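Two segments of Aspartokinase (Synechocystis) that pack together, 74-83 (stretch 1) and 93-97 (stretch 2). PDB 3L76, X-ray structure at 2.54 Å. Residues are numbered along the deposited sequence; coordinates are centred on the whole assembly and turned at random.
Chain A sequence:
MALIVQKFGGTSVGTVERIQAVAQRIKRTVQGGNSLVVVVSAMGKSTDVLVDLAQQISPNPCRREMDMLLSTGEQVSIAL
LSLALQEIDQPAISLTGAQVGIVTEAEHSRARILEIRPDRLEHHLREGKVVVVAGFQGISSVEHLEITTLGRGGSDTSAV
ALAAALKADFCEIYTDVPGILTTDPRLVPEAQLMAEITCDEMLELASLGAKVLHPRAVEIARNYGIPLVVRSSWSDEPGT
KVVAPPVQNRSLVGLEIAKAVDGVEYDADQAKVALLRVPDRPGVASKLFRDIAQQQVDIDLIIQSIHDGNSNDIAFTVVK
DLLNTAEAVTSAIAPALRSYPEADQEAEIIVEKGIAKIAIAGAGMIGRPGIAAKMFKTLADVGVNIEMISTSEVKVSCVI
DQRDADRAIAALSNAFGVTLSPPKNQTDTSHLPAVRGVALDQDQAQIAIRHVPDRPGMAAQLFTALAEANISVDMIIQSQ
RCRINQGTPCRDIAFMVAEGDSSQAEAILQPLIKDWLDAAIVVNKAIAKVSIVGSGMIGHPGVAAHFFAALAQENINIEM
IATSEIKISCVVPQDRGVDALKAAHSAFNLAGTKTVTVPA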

# COMPACT_ATOMS: atom_id res chain seq x y z
N GLU A 74 -2.24 1.93 -6.73
CA GLU A 74 -3.51 2.57 -7.02
C GLU A 74 -3.85 3.54 -5.91
O GLU A 74 -4.37 4.63 -6.16
CB GLU A 74 -4.60 1.51 -7.14
CG GLU A 74 -4.16 0.26 -7.88
CD GLU A 74 -5.13 -0.12 -8.98
OE1 GLU A 74 -6.33 -0.30 -8.67
OE2 GLU A 74 -4.69 -0.24 -10.14
N GLN A 75 -3.56 3.15 -4.68
CA GLN A 75 -3.82 4.03 -3.55
C GLN A 75 -3.01 5.31 -3.62
O GLN A 75 -3.56 6.38 -3.33
CB GLN A 75 -3.58 3.34 -2.22
CG GLN A 75 -4.64 2.36 -1.82
CD GLN A 75 -4.20 1.51 -0.66
OE1 GLN A 75 -4.08 2.00 0.46
NE2 GLN A 75 -3.95 0.23 -0.93
N VAL A 76 -1.73 5.23 -3.98
CA VAL A 76 -0.93 6.46 -3.97
C VAL A 76 -1.44 7.40 -5.05
O VAL A 76 -1.49 8.62 -4.86
CB VAL A 76 0.64 6.27 -4.05
CG1 VAL A 76 1.07 4.87 -3.65
CG2 VAL A 76 1.20 6.68 -5.42
N SER A 77 -1.86 6.83 -6.16
CA SER A 77 -2.35 7.60 -7.30
C SER A 77 -3.61 8.43 -7.02
O SER A 77 -3.69 9.60 -7.38
CB SER A 77 -2.56 6.68 -8.51
OG SER A 77 -1.36 6.01 -8.86
N ILE A 78 -4.62 7.83 -6.38
CA ILE A 78 -5.82 8.58 -6.05
C ILE A 78 -5.57 9.64 -4.96
O ILE A 78 -6.22 10.69 -4.95
CB ILE A 78 -7.00 7.66 -5.65
CG1 ILE A 78 -6.79 7.06 -4.26
CG2 ILE A 78 -7.21 6.56 -6.72
CD1 ILE A 78 -8.01 6.30 -3.74
N ALA A 79 -4.63 9.38 -4.06
CA ALA A 79 -4.23 10.38 -3.08
C ALA A 79 -3.62 11.57 -3.80
O ALA A 79 -4.05 12.71 -3.63
CB ALA A 79 -3.25 9.78 -2.05
N LEU A 80 -2.63 11.30 -4.65
CA LEU A 80 -1.97 12.37 -5.39
C LEU A 80 -2.98 13.18 -6.19
O LEU A 80 -3.06 14.40 -6.05
CB LEU A 80 -0.87 11.81 -6.30
CG LEU A 80 0.47 11.69 -5.57
CD1 LEU A 80 0.82 13.01 -4.89
CD2 LEU A 80 0.43 10.59 -4.54
N LEU A 81 -3.76 12.49 -7.01
CA LEU A 81 -4.70 13.15 -7.90
C LEU A 81 -5.71 14.04 -7.18
O LEU A 81 -6.02 15.14 -7.65
CB LEU A 81 -5.45 12.12 -8.75
CG LEU A 81 -6.46 12.74 -9.74
CD1 LEU A 81 -5.75 13.65 -10.72
CD2 LEU A 81 -7.25 11.67 -10.46
N SER A 82 -6.24 13.57 -6.05
CA SER A 82 -7.25 14.32 -5.33
C SER A 82 -6.64 15.54 -4.63
O SER A 82 -7.32 16.55 -4.45
CB SER A 82 -8.04 13.43 -4.36
OG SER A 82 -7.42 13.33 -3.09
N LEU A 83 -5.36 15.45 -4.27
CA LEU A 83 -4.61 16.60 -3.76
C LEU A 83 -4.41 17.63 -4.86
O LEU A 83 -4.59 18.83 -4.65
CB LEU A 83 -3.24 16.16 -3.25
CG LEU A 83 -3.21 15.50 -1.88
CD1 LEU A 83 -1.80 15.05 -1.55
CD2 LEU A 83 -3.75 16.45 -0.82
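Stretch 2 (93-97) ISLTG

Most of stretch 2 is strand, laid along one flank of the helix of stretch 1, and it runs almost the opposite way. Residues 74-83 are helical throughout, part of a longer helix that extends beyond both ends, and the backbone hydrogen bonds step along it in the usual i to i-4 pattern, from Ile78 N to Glu74 O (3.2 Å) up to Leu83 N to Ala79 O (3.1 Å). From Ile93 to Leu95 the chain is extended, continuing a strand that starts earlier, with phi/psi of -97/119 at Ser94 and -105/151 at Leu95. The N-to-C directions of helix and strand make an angle of 162°, and the two axes approach to 7.8 Å. The register follows from this near-antiparallel course: the CA of Ser82 lies 5.9 Å from the CA of Ile93, the CA of Ile78 is 6.0 Å from the CA of Ser94, and the CA of Gln75 is 7.8 Å from the CA of Thr96. The backbones therefore sit closer at the Ser82 end than at the Gln75 end.

The two periodicities explain which residues meet. A strand alternates its side chains, so Ser94 and Thr96 point toward the helix while Ile93 and Leu95 point away. On the helix, Ile78 and Ser82, four residues and roughly one turn apart, both point toward the strand, with Gln75 turned sideways one turn earlier.

Ser94 has the largest covered area, 63 Å². With chi1 in the m well, its OG lies 3.0 Å from Ile78 O, within hydrogen-bonding reach of a carbonyl that already accepts the helical bond from Ser82 N at 3.1 Å. The same OG is 3.1 Å from Ser82 OG, and the geometry does not settle how the proton is shared among its possible acceptors. Ser82, chi1 p, brings its CB to 4.3 Å from Ile93 N, and each of the two close CA pairs sets a serine opposite an isoleucine. Both serine hydroxyls also have hydrogen-bonding partners elsewhere in the structure.

Ile78, covered over 55 Å², supplies the apolar part of the contact. Its p, t rotamer carries CD1 along the strand: that methyl is 3.7 Å from Ser94 CB, 3.5 Å from Leu95 O and 4.4 Å from Thr96 OG1. One long side chain thus spans three consecutive strand residues, and it touches Leu95 through the backbone, since the leucine side chain is directed away from the helix.

Toward the other end the packing loosens. Thr96 faces the helix, yet its OG1 comes no nearer to Gln75 than 4.1 Å, measured to CG. Gly97 leaves the contact altogether, and its positive phi of 42° is a conformation that favours glycine.

The rule to draw is economical: each close CA pair sets a serine against an isoleucine, and Ile78 reaches from one such point along the strand toward Thr96. The whole arrangement buries 233 Å², summed over both sides.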

# COMPACT_ATOMS: atom_id res chain seq x y z
N ILE A 93 -12.25 13.85 -3.37
CA ILE A 93 -12.14 12.95 -2.23
C ILE A 93 -11.77 11.54 -2.68
O ILE A 93 -12.30 11.04 -3.67
CB ILE A 93 -13.46 12.87 -1.43
CG1 ILE A 93 -13.26 12.07 -0.13
CG2 ILE A 93 -14.60 12.29 -2.29
CD1 ILE A 93 -14.53 11.91 0.69
N SER A 94 -10.87 10.91 -1.95
CA SER A 94 -10.43 9.56 -2.28
C SER A 94 -11.17 8.50 -1.48
O SER A 94 -11.11 8.48 -0.26
CB SER A 94 -8.93 9.41 -2.05
OG SER A 94 -8.22 10.40 -2.75
N LEU A 95 -11.88 7.62 -2.19
CA LEU A 95 -12.54 6.48 -1.57
C LEU A 95 -11.78 5.17 -1.86
O LEU A 95 -11.12 5.04 -2.90
CB LEU A 95 -13.99 6.36 -2.03
CG LEU A 95 -14.95 7.44 -1.52
CD1 LEU A 95 -16.38 7.07 -1.88
CD2 LEU A 95 -14.79 7.61 -0.01
N THR A 96 -11.89 4.21 -0.95
CA THR A 96 -11.08 3.00 -0.98
C THR A 96 -11.87 1.82 -0.42
O THR A 96 -12.83 2.00 0.34
CB THR A 96 -9.79 3.18 -0.14
OG1 THR A 96 -8.63 3.00 -0.97
CG2 THR A 96 -9.75 2.20 1.02
N GLY A 97 -11.49 0.61 -0.83
CA GLY A 97 -12.04 -0.62 -0.27
C GLY A 97 -13.54 -0.62 -0.04
O GLY A 97 -14.31 -0.29 -0.93